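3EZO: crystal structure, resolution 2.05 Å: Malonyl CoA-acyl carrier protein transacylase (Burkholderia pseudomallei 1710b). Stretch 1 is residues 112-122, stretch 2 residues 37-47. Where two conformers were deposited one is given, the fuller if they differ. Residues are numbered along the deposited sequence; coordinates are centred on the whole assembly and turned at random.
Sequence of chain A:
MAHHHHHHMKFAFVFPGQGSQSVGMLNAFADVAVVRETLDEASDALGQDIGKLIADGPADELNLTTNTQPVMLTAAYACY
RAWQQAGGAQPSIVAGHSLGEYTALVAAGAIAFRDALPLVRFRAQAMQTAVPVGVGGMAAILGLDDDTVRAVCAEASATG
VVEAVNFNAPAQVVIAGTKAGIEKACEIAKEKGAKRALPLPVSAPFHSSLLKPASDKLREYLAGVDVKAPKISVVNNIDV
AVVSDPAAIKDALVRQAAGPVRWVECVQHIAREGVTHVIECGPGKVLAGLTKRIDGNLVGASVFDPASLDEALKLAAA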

# COMPACT_ATOMS: atom_id res chain seq x y z
N ALA A 112 -16.19 4.95 -4.13
CA ALA A 112 -16.97 4.77 -2.91
C ALA A 112 -16.41 3.57 -2.13
O ALA A 112 -16.05 2.53 -2.71
CB ALA A 112 -18.48 4.56 -3.26
N PHE A 113 -16.31 3.71 -0.82
CA PHE A 113 -15.83 2.63 0.04
C PHE A 113 -16.55 1.32 -0.22
O PHE A 113 -15.91 0.29 -0.33
CB PHE A 113 -15.87 3.04 1.51
CG PHE A 113 -15.38 1.97 2.48
CD1 PHE A 113 -14.11 1.40 2.36
CD2 PHE A 113 -16.19 1.56 3.54
CE1 PHE A 113 -13.65 0.41 3.28
CE2 PHE A 113 -15.74 0.60 4.48
CZ PHE A 113 -14.46 0.02 4.34
N ARG A 114 -17.86 1.39 -0.42
CA ARG A 114 -18.67 0.21 -0.68
C ARG A 114 -18.22 -0.46 -1.95
O ARG A 114 -18.33 -1.68 -2.05
CB ARG A 114 -20.17 0.60 -0.75
CG ARG A 114 -21.15 -0.49 -1.05
CD ARG A 114 -21.09 -1.59 -0.01
NE ARG A 114 -21.97 -2.72 -0.33
CZ ARG A 114 -21.68 -3.70 -1.19
NH1 ARG A 114 -20.48 -3.73 -1.85
NH2 ARG A 114 -22.57 -4.66 -1.38
N ASP A 115 -17.74 0.32 -2.93
CA ASP A 115 -17.21 -0.26 -4.17
C ASP A 115 -15.78 -0.72 -4.03
O ASP A 115 -15.37 -1.68 -4.68
CB ASP A 115 -17.31 0.73 -5.35
CG ASP A 115 -18.74 1.13 -5.63
OD1 ASP A 115 -19.66 0.38 -5.21
OD2 ASP A 115 -18.95 2.20 -6.23
N ALA A 116 -15.03 -0.04 -3.19
CA ALA A 116 -13.62 -0.37 -3.02
C ALA A 116 -13.42 -1.75 -2.38
O ALA A 116 -12.40 -2.41 -2.58
CB ALA A 116 -12.90 0.72 -2.22
N LEU A 117 -14.42 -2.20 -1.62
CA LEU A 117 -14.29 -3.44 -0.87
C LEU A 117 -14.17 -4.67 -1.80
O LEU A 117 -13.15 -5.35 -1.77
CB LEU A 117 -15.42 -3.53 0.18
CG LEU A 117 -15.21 -2.65 1.42
CD1 LEU A 117 -16.55 -2.26 2.08
CD2 LEU A 117 -14.23 -3.29 2.43
N PRO A 118 -15.18 -4.94 -2.67
CA PRO A 118 -15.01 -6.07 -3.59
C PRO A 118 -13.91 -5.83 -4.64
O PRO A 118 -13.34 -6.79 -5.17
CB PRO A 118 -16.38 -6.23 -4.22
CG PRO A 118 -17.04 -4.81 -4.09
CD PRO A 118 -16.49 -4.28 -2.81
N LEU A 119 -13.54 -4.57 -4.88
CA LEU A 119 -12.49 -4.27 -5.85
C LEU A 119 -11.16 -4.79 -5.34
O LEU A 119 -10.44 -5.43 -6.09
CB LEU A 119 -12.42 -2.76 -6.14
CG LEU A 119 -11.22 -2.13 -6.91
CD1 LEU A 119 -10.93 -2.76 -8.30
CD2 LEU A 119 -11.41 -0.58 -7.04
N VAL A 120 -10.83 -4.53 -4.08
CA VAL A 120 -9.54 -4.96 -3.55
C VAL A 120 -9.52 -6.44 -3.23
O VAL A 120 -8.46 -7.06 -3.32
CB VAL A 120 -9.04 -4.11 -2.37
CG1 VAL A 120 -9.08 -2.64 -2.77
CG2 VAL A 120 -9.86 -4.39 -1.08
N ARG A 121 -10.67 -7.02 -2.89
CA ARG A 121 -10.77 -8.50 -2.81
C ARG A 121 -10.42 -9.12 -4.16
O ARG A 121 -9.59 -10.04 -4.26
CB ARG A 121 -12.17 -8.92 -2.41
CG ARG A 121 -12.33 -10.41 -2.24
CD ARG A 121 -13.69 -10.74 -1.61
NE ARG A 121 -14.79 -10.29 -2.48
CZ ARG A 121 -16.09 -10.48 -2.25
NH1 ARG A 121 -16.51 -11.12 -1.17
NH2 ARG A 121 -16.96 -10.02 -3.11
N PHE A 122 -11.04 -8.59 -5.20
CA PHE A 122 -10.74 -9.04 -6.55
C PHE A 122 -9.25 -8.82 -6.92
O PHE A 122 -8.58 -9.72 -7.42
CB PHE A 122 -11.62 -8.36 -7.56
CG PHE A 122 -11.35 -8.82 -8.97
CD1 PHE A 122 -11.96 -9.97 -9.46
CD2 PHE A 122 -10.40 -8.15 -9.77
CE1 PHE A 122 -11.71 -10.41 -10.76
CE2 PHE A 122 -10.13 -8.61 -11.05
CZ PHE A 122 -10.78 -9.74 -11.54
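Stretch 2 37-47: ETLDEASDALG

Stretch 2 packs on stretch 1 as one helix across another, a mainly apolar contact centred on Leu117 and edged by two arginines that reach the second helix partly through water. Residues 37-46 are helical, carrying on a helix that begins earlier in the chain, with the regular i to i+4 bonding typified by Ala45 N to Glu41 O (2.9 Å) and Leu46 N to Ala42 O (2.8 Å). Gly47 leaves the helix with positive phi (87°), a conformation in which a CB would be jammed against the carbonyl O of Leu46. The partner helix, 113-122, is kinked at Pro118, whose ring nitrogen has no hydrogen to give to the turn before.

The N-to-C directions of the two helices run the same general way but diverge by 54° (signed crossing angle -54°), and the axes approach to 9.3 Å. The backbones come nearest towards the end of stretch 2: Leu117 CA lies 6.6 Å from Ala45 CA, and Pro118 CA lies 6.9 Å from Leu46 CA. The contact buries 532 Å², both sides summed.

Leu117 is the knob, set in a hole formed by Glu41, Ala42, Ala45 and Leu46. Leu117 CD1 is 3.7 Å from Ala45 CB and 3.7 Å from Ala42 CA, while Leu117 CD2 is 3.9 Å from Ala42 CB and 4.1 Å from Leu46 CD1. The small alanine side chains leave room for the leucine to come close to the backbone of stretch 2. Leu46, in an m,t rotamer, has its CA-to-CB bond sideways to stretch 1, but its end comes nearer, bringing Leu46 CD2 to 4.0 Å from Leu117 O.

One turn earlier in stretch 1, Phe113 points toward stretch 2 and meets its earlier part. Phe113 CE2 is 3.5 Å from Thr38 CG2, and Glu41 OE1 lies at the ring edge, 3.3 Å from Phe113 CD2; this oxygen is hydrogen-bonded elsewhere in the structure.

The arginines approach the last turn of stretch 2. Ala45 CB lies over one face of the Arg114 guanidinium, 3.5 Å from Arg114 NH1, whereas Arg114 NE and Asp44 OD2, of opposite charge, remain 4.3 Å apart, beyond a salt bridge. Leu46 CD2 lies over one face of the Arg121 guanidinium, 4.0 Å from Arg121 NH1. Ala45 O links both arginines through water: it accepts from water 2, which accepts from Arg114 NH1 (both 2.8 Å), and from water 1 (2.8 Å), which accepts from Arg121 NH1 (3.0 Å).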

# COMPACT_ATOMS: atom_id res chain seq x y z
N GLU A 37 -19.34 1.27 12.44
CA GLU A 37 -20.16 1.33 11.25
C GLU A 37 -19.36 0.95 10.01
O GLU A 37 -19.90 0.36 9.09
CB GLU A 37 -20.78 2.72 11.09
CG GLU A 37 -21.72 3.14 12.23
CD GLU A 37 -22.26 4.58 12.10
OE1 GLU A 37 -21.51 5.64 12.16
OE2 GLU A 37 -23.46 4.64 11.92
N THR A 38 -18.08 1.29 9.99
CA THR A 38 -17.19 0.92 8.90
C THR A 38 -16.93 -0.60 8.83
O THR A 38 -16.95 -1.21 7.73
CB THR A 38 -15.86 1.65 9.01
OG1 THR A 38 -16.13 3.04 9.04
CG2 THR A 38 -14.95 1.31 7.80
N LEU A 39 -16.73 -1.20 9.99
CA LEU A 39 -16.60 -2.68 10.07
C LEU A 39 -17.89 -3.35 9.69
O LEU A 39 -17.88 -4.40 9.04
CB LEU A 39 -16.20 -3.11 11.49
CG LEU A 39 -14.80 -2.70 11.84
CD1 LEU A 39 -14.49 -2.84 13.38
CD2 LEU A 39 -13.76 -3.47 11.00
N ASP A 40 -19.02 -2.74 10.04
CA ASP A 40 -20.31 -3.29 9.63
C ASP A 40 -20.47 -3.22 8.13
O ASP A 40 -20.93 -4.17 7.50
CB ASP A 40 -21.48 -2.59 10.29
CG ASP A 40 -21.73 -3.08 11.72
OD1 ASP A 40 -21.64 -4.30 11.96
OD2 ASP A 40 -22.03 -2.24 12.60
N GLU A 41 -20.11 -2.08 7.56
CA GLU A 41 -20.23 -1.89 6.11
C GLU A 41 -19.35 -2.90 5.37
O GLU A 41 -19.78 -3.53 4.39
CB GLU A 41 -19.86 -0.44 5.73
CG GLU A 41 -19.86 -0.21 4.23
CD GLU A 41 -19.65 1.29 3.79
OE1 GLU A 41 -19.28 2.18 4.62
OE2 GLU A 41 -19.90 1.52 2.58
N ALA A 42 -18.12 -3.05 5.84
CA ALA A 42 -17.19 -4.02 5.25
C ALA A 42 -17.75 -5.47 5.31
O ALA A 42 -17.70 -6.22 4.30
CB ALA A 42 -15.81 -3.93 5.92
N SER A 43 -18.31 -5.86 6.46
CA SER A 43 -18.91 -7.23 6.63
C SER A 43 -20.09 -7.41 5.70
O SER A 43 -20.29 -8.46 5.03
CB SER A 43 -19.35 -7.46 8.09
OG SER A 43 -18.25 -7.27 9.00
N ASP A 44 -20.91 -6.37 5.62
CA ASP A 44 -22.03 -6.45 4.69
C ASP A 44 -21.52 -6.60 3.24
O ASP A 44 -22.08 -7.41 2.49
CB ASP A 44 -22.95 -5.24 4.83
CG ASP A 44 -24.01 -5.18 3.74
OD1 ASP A 44 -24.71 -6.19 3.50
OD2 ASP A 44 -24.16 -4.12 3.09
N ALA A 45 -20.50 -5.84 2.83
CA ALA A 45 -19.98 -5.96 1.47
C ALA A 45 -19.30 -7.33 1.20
O ALA A 45 -19.46 -7.89 0.14
CB ALA A 45 -19.01 -4.81 1.15
N LEU A 46 -18.58 -7.87 2.18
CA LEU A 46 -17.74 -9.05 1.95
C LEU A 46 -18.34 -10.38 2.41
O LEU A 46 -17.87 -11.45 1.99
CB LEU A 46 -16.38 -8.87 2.60
CG LEU A 46 -15.62 -7.65 2.06
CD1 LEU A 46 -14.36 -7.33 2.90
CD2 LEU A 46 -15.25 -7.82 0.62
N GLY A 47 -19.39 -10.34 3.23
CA GLY A 47 -20.08 -11.56 3.60
C GLY A 47 -19.49 -12.27 4.79
O GLY A 47 -19.98 -13.32 5.18
O HOH W 1 -19.39 -10.48 -0.86
O HOH W 2 -19.79 -6.40 -2.26